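Local coordinates for protein Cif (Cell cycle inhibiting factor) (Escherichia coli, PDB 3EFY) that deamidates a glutamine of the host ubiquitin-like protein NEDD8, shutting down cullin-RING ubiquitin ligases and blocking the host cell cycle, at residues A[82-87]-A[135-140]; A[66-71]-A[114-119]. One frame throughout, in Å; residues are numbered along the deposited sequence.

Contact 1: residues A[82-87]-A[135-140]; sequences AFLYQS and TLFDID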
loop_
_atom_site.group_PDB
_atom_site.type_symbol
_atom_site.label_atom_id
_atom_site.label_comp_id
_atom_site.label_asym_id
_atom_site.label_seq_id
_atom_site.Cartn_x
_atom_site.Cartn_y
_atom_site.Cartn_z
ATOM N N ALA A 82 -11.604 1.822 21.378
ATOM C CA ALA A 82 -10.628 2.097 20.326
ATOM C C ALA A 82 -9.629 0.942 20.294
ATOM O O ALA A 82 -9.586 0.137 21.229
ATOM C CB ALA A 82 -9.931 3.411 20.626
ATOM N N PHE A 83 -8.786 0.901 19.259
ATOM C CA PHE A 83 -7.719 -0.076 19.156
ATOM C C PHE A 83 -6.440 0.709 18.907
ATOM O O PHE A 83 -6.459 1.734 18.225
ATOM C CB PHE A 83 -7.989 -1.044 18.051
ATOM C CG PHE A 83 -9.238 -1.890 18.287
ATOM C CD1 PHE A 83 -9.132 -3.136 18.872
ATOM C CD2 PHE A 83 -10.482 -1.427 17.910
ATOM C CE1 PHE A 83 -10.262 -3.919 19.095
ATOM C CE2 PHE A 83 -11.636 -2.213 18.147
ATOM C CZ PHE A 83 -11.502 -3.447 18.735
ATOM N N LEU A 84 -5.337 0.215 19.422
ATOM C CA LEU A 84 -4.012 0.850 19.210
ATOM C C LEU A 84 -3.125 -0.100 18.417
ATOM O O LEU A 84 -2.963 -1.260 18.775
ATOM C CB LEU A 84 -3.368 1.143 20.548
ATOM C CG LEU A 84 -2.184 2.144 20.513
ATOM C CD1 LEU A 84 -2.195 3.040 21.793
ATOM C CD2 LEU A 84 -1.026 1.304 20.394
ATOM N N TYR A 85 -2.515 0.406 17.335
ATOM C CA TYR A 85 -1.632 -0.340 16.474
ATOM C C TYR A 85 -0.258 0.381 16.452
ATOM O O TYR A 85 -0.184 1.594 16.337
ATOM C CB TYR A 85 -2.121 -0.473 15.018
ATOM C CG TYR A 85 -3.603 -0.820 14.899
ATOM C CD1 TYR A 85 -4.156 -1.828 15.654
ATOM C CD2 TYR A 85 -4.429 -0.090 14.043
ATOM C CE1 TYR A 85 -5.533 -2.152 15.530
ATOM C CE2 TYR A 85 -5.770 -0.407 13.929
ATOM C CZ TYR A 85 -6.309 -1.410 14.701
ATOM O OH TYR A 85 -7.683 -1.708 14.626
ATOM N N GLN A 86 0.827 -0.381 16.504
ATOM C CA GLN A 86 2.167 0.205 16.594
ATOM C C GLN A 86 3.236 -0.827 16.271
ATOM O O GLN A 86 3.001 -2.043 16.386
ATOM C CB GLN A 86 2.425 0.764 17.996
ATOM C CG GLN A 86 2.274 -0.308 19.131
ATOM C CD GLN A 86 2.837 0.081 20.463
ATOM O OE1 GLN A 86 3.623 1.040 20.614
ATOM N NE2 GLN A 86 2.465 -0.697 21.479
ATOM N N SER A 87 4.416 -0.322 15.943
ATOM C CA SER A 87 5.679 -1.071 16.071
ATOM C C SER A 87 6.675 -0.159 16.760
ATOM O O SER A 87 6.428 1.028 16.868
ATOM C CB SER A 87 6.236 -1.552 14.720
ATOM O OG SER A 87 6.759 -0.478 13.959
ATOM N N THR A 135 0.848 0.283 30.492
ATOM C CA THR A 135 -0.478 -0.291 30.243
ATOM C C THR A 135 -0.929 -0.101 28.795
ATOM O O THR A 135 -1.463 -0.997 28.187
ATOM C CB THR A 135 -1.523 0.259 31.187
ATOM O OG1 THR A 135 -1.216 -0.210 32.519
ATOM C CG2 THR A 135 -2.905 -0.244 30.827
ATOM N N LEU A 136 -0.595 1.049 28.242
ATOM C CA LEU A 136 -0.981 1.365 26.855
ATOM C C LEU A 136 -0.043 0.759 25.802
ATOM O O LEU A 136 -0.506 0.266 24.774
ATOM C CB LEU A 136 -1.069 2.874 26.662
ATOM C CG LEU A 136 -2.258 3.545 27.373
ATOM C CD1 LEU A 136 -2.099 5.075 27.447
ATOM C CD2 LEU A 136 -3.582 3.100 26.654
ATOM N N PHE A 137 1.277 0.820 26.054
ATOM C CA PHE A 137 2.232 0.627 24.966
ATOM C C PHE A 137 3.110 -0.626 25.069
ATOM O O PHE A 137 3.638 -1.077 24.064
ATOM C CB PHE A 137 3.151 1.848 24.834
ATOM C CG PHE A 137 2.430 3.127 24.455
ATOM C CD1 PHE A 137 2.042 3.335 23.141
ATOM C CD2 PHE A 137 2.165 4.101 25.397
ATOM C CE1 PHE A 137 1.328 4.502 22.798
ATOM C CE2 PHE A 137 1.491 5.246 25.056
ATOM C CZ PHE A 137 1.062 5.436 23.749
ATOM N N ASP A 138 3.277 -1.161 26.293
ATOM C CA ASP A 138 4.122 -2.352 26.474
ATOM C C ASP A 138 3.351 -3.663 26.262
ATOM O O ASP A 138 2.256 -3.839 26.769
ATOM C CB ASP A 138 4.825 -2.309 27.831
ATOM C CG ASP A 138 5.926 -3.378 27.922
ATOM O OD1 ASP A 138 7.000 -3.198 27.309
ATOM O OD2 ASP A 138 5.638 -4.461 28.470
ATOM N N ILE A 139 3.927 -4.598 25.519
ATOM C CA ILE A 139 3.249 -5.825 25.151
ATOM C C ILE A 139 2.821 -6.660 26.387
ATOM O O ILE A 139 1.812 -7.361 26.354
ATOM C CB ILE A 139 4.084 -6.663 24.161
ATOM C CG1 ILE A 139 3.194 -7.689 23.449
ATOM C CG2 ILE A 139 5.343 -7.229 24.850
ATOM C CD1 ILE A 139 3.797 -8.440 22.286
ATOM N N ASP A 140 3.615 -6.540 27.439
ATOM C CA ASP A 140 3.363 -7.223 28.711
ATOM C C ASP A 140 2.822 -6.301 29.804
ATOM O O ASP A 140 2.602 -6.735 30.954
ATOM C CB ASP A 140 4.671 -7.876 29.220
ATOM C CG ASP A 140 5.194 -8.962 28.318
ATOM O OD1 ASP A 140 4.387 -9.715 27.717
ATOM O OD2 ASP A 140 6.454 -9.082 28.233
#
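The active site of this C-terminal catalytic part of Cif, a deamidase with a papain-like fold, includes Gln86, whose amide is held here by Phe137 at the end of helix 130-137. Gln86 sits close to the end of strand 81-85, with CG between the backbone N and the carbonyl carbon (chi1 58°); from there the extended chain spans to the helix end. NE2 donates to the backbone carbonyl O of Phe137 over 2.9 Å, with an N-H...O angle of 153°. The acceptor lies close to the plane of the Gln86 amide, while NE2 is tilted somewhat out of the plane of the Phe137 carbonyl. This bond fixes which way the amide is turned: NE2 is tied to the helix end, and OE1 is left to accept from NE2 of His66, the active-site histidine. OE1 also lies at the edge of the Phe137 ring, 3.8 Å from its CD1. Beside this the contact turns apolar. Helix 113-124 backs this patch, with Ile116 touching both Leu84 and Phe137. Leu84, pointing from the strand toward the helix, brings its CD1 obliquely to 3.9 Å from CE1 of Phe137.

Contact 2: residues A[66-71]-A[114-119]; sequences HAYIVD and DDICNY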
loop_
_atom_site.group_PDB
_atom_site.type_symbol
_atom_site.label_atom_id
_atom_site.label_comp_id
_atom_site.label_asym_id
_atom_site.label_seq_id
_atom_site.Cartn_x
_atom_site.Cartn_y
_atom_site.Cartn_z
ATOM N N HIS A 66 7.626 8.535 19.673
ATOM C CA HIS A 66 7.016 7.353 19.162
ATOM C C HIS A 66 5.812 7.762 18.267
ATOM O O HIS A 66 5.290 8.837 18.446
ATOM C CB HIS A 66 6.522 6.558 20.369
ATOM C CG HIS A 66 6.008 5.213 20.016
ATOM N ND1 HIS A 66 6.566 4.467 19.002
ATOM C CD2 HIS A 66 5.005 4.459 20.545
ATOM C CE1 HIS A 66 5.871 3.351 18.880
ATOM N NE2 HIS A 66 4.959 3.294 19.835
ATOM N N ALA A 67 5.547 6.991 17.242
ATOM C CA ALA A 67 4.338 7.179 16.412
ATOM C C ALA A 67 3.492 5.917 16.410
ATOM O O ALA A 67 4.004 4.801 16.485
ATOM C CB ALA A 67 4.728 7.546 14.967
ATOM N N TYR A 68 2.168 6.072 16.267
ATOM C CA TYR A 68 1.268 4.932 16.391
ATOM C C TYR A 68 -0.132 5.326 15.903
ATOM O O TYR A 68 -0.377 6.500 15.677
ATOM C CB TYR A 68 1.227 4.409 17.847
ATOM C CG TYR A 68 1.093 5.433 18.899
ATOM C CD1 TYR A 68 -0.161 5.841 19.368
ATOM C CD2 TYR A 68 2.201 6.114 19.454
ATOM C CE1 TYR A 68 -0.279 6.802 20.374
ATOM C CE2 TYR A 68 2.063 7.070 20.380
ATOM C CZ TYR A 68 0.829 7.455 20.859
ATOM O OH TYR A 68 0.749 8.420 21.846
ATOM N N ILE A 69 -1.009 4.339 15.774
ATOM C CA ILE A 69 -2.370 4.533 15.187
ATOM C C ILE A 69 -3.410 4.218 16.255
ATOM O O ILE A 69 -3.288 3.200 16.939
ATOM C CB ILE A 69 -2.584 3.624 14.022
ATOM C CG1 ILE A 69 -1.544 3.808 12.888
ATOM C CG2 ILE A 69 -4.009 3.840 13.460
ATOM C CD1 ILE A 69 -1.441 5.235 12.389
ATOM N N VAL A 70 -4.453 5.050 16.362
ATOM C CA VAL A 70 -5.631 4.762 17.188
ATOM C C VAL A 70 -6.812 4.650 16.229
ATOM O O VAL A 70 -7.070 5.566 15.426
ATOM C CB VAL A 70 -5.858 5.815 18.196
ATOM C CG1 VAL A 70 -7.143 5.490 19.033
ATOM C CG2 VAL A 70 -4.656 5.942 19.136
ATOM N N ASP A 71 -7.435 3.474 16.259
ATOM C CA ASP A 71 -8.565 3.113 15.378
ATOM C C ASP A 71 -9.806 3.301 16.280
ATOM O O ASP A 71 -9.906 2.647 17.350
ATOM C CB ASP A 71 -8.356 1.688 14.884
ATOM C CG ASP A 71 -9.523 1.118 14.064
ATOM O OD1 ASP A 71 -10.541 1.822 13.886
ATOM O OD2 ASP A 71 -9.398 -0.038 13.579
ATOM N N ASP A 114 -11.100 7.085 26.003
ATOM C CA ASP A 114 -10.844 8.015 27.082
ATOM C C ASP A 114 -9.487 7.781 27.780
ATOM O O ASP A 114 -8.899 8.732 28.268
ATOM C CB ASP A 114 -11.912 7.877 28.161
ATOM C CG ASP A 114 -13.227 8.492 27.780
ATOM O OD1 ASP A 114 -13.293 9.284 26.832
ATOM O OD2 ASP A 114 -14.205 8.155 28.476
ATOM N N ASP A 115 -9.048 6.518 27.852
ATOM C CA ASP A 115 -7.786 6.199 28.543
ATOM C C ASP A 115 -6.585 6.715 27.725
ATOM O O ASP A 115 -5.617 7.260 28.307
ATOM C CB ASP A 115 -7.648 4.725 28.809
ATOM C CG ASP A 115 -8.518 4.255 29.992
ATOM O OD1 ASP A 115 -8.897 5.106 30.822
ATOM O OD2 ASP A 115 -8.792 3.044 30.059
ATOM N N ILE A 116 -6.637 6.547 26.409
ATOM C CA ILE A 116 -5.498 7.033 25.588
ATOM C C ILE A 116 -5.529 8.576 25.545
ATOM O O ILE A 116 -4.502 9.223 25.585
ATOM C CB ILE A 116 -5.396 6.337 24.184
ATOM C CG1 ILE A 116 -4.145 6.815 23.431
ATOM C CG2 ILE A 116 -6.617 6.612 23.348
ATOM C CD1 ILE A 116 -2.886 6.223 23.887
ATOM N N CYS A 117 -6.723 9.169 25.505
ATOM C CA CYS A 117 -6.874 10.604 25.601
ATOM C C CYS A 117 -6.374 11.208 26.928
ATOM O O CYS A 117 -5.747 12.272 26.973
ATOM C CB CYS A 117 -8.319 11.006 25.281
ATOM S SG CYS A 117 -8.655 10.749 23.513
ATOM N N ASN A 118 -6.635 10.518 28.020
ATOM C CA ASN A 118 -6.113 10.937 29.303
ATOM C C ASN A 118 -4.593 10.915 29.254
ATOM O O ASN A 118 -3.943 11.844 29.738
ATOM C CB ASN A 118 -6.592 10.016 30.410
ATOM C CG ASN A 118 -5.996 10.394 31.784
ATOM O OD1 ASN A 118 -5.112 9.705 32.314
ATOM N ND2 ASN A 118 -6.458 11.516 32.344
ATOM N N TYR A 119 -4.031 9.883 28.630
ATOM C CA TYR A 119 -2.567 9.822 28.441
ATOM C C TYR A 119 -2.043 11.056 27.682
ATOM O O TYR A 119 -1.064 11.700 28.092
ATOM C CB TYR A 119 -2.115 8.462 27.766
ATOM C CG TYR A 119 -0.765 8.570 27.156
ATOM C CD1 TYR A 119 0.377 8.568 27.949
ATOM C CD2 TYR A 119 -0.617 8.845 25.788
ATOM C CE1 TYR A 119 1.613 8.781 27.412
ATOM C CE2 TYR A 119 0.624 9.032 25.232
ATOM C CZ TYR A 119 1.741 8.999 26.045
ATOM O OH TYR A 119 2.976 9.236 25.544
#
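Tyr68 and Val70, alternate residues of strand 66-72, pack against Ile116 and Tyr119 of helix 113-124, in the helix-on-sheet layer of this papain-like fold. The axes of segments 66-71 and 114-119 approach to 11.2 Å and run roughly antiparallel, at 141°; CA of Val70 and CA of Ile116 are 8.7 Å from one another.

Tyr68 can be followed outward. Its CB leaves the strand toward the helix, beside the side chain of Gln86 from the active site. At CG the ring takes the place between the backbone N and the carbonyl carbon (chi1 46°), an orientation that carries it away from the sheet toward helix 113-124. On one flank CD1 lies near CG2 of Val70, its neighbour but one on the strand. One atom further, CE1 comes to 4.4 Å from CD1 of Ile116, an oblique approach to the ring. The Tyr68 ring also meets that of Phe137 edge-to-face, and Phe137 in turn packs edge-to-face with Tyr119. At the tip, OH hydrogen-bonds OD2 of Asp61, the last residue of the adjoining strand 54-61. The hydroxyl of Tyr119 shares that carboxylate oxygen, and one acceptor atom thereby gathers both phenols and satisfies their polar ends.

Ile116 faces the strand between these aromatics and Val70. Its CG1 approaches CG2 of Val70 at 4.4 Å, an open van der Waals contact. Tyr119, one helical turn on from Ile116, has CG anti to its backbone N (chi1 160°), which lays the ring along the strand-facing side of the helix. Its edge is then presented to Tyr68, whose OH lies near the plane of the Tyr119 ring, 3.4 Å from CE2.

Both contacts are buried, and both set a helix against the same antiparallel sheet: strands 81-85 and 66-72 are neighbours in it, and helices 113-124 and 130-137 follow one another in the chain. Contact 1 includes the active-site glutamine at the strand end, and its key interaction is polar, an amide reaching a helix-end carbonyl. Segment 66-71 of contact 2 carries the active-site histidine, yet no hydrogen bond joins its two segments; the packing is mostly apolar, and the polar ends of its tyrosines are bonded outside them. The two meet where OE1 of Gln86 lies 2.7 Å from NE2 of His66, and again where OH of Tyr85 meets OD2 of Asp71.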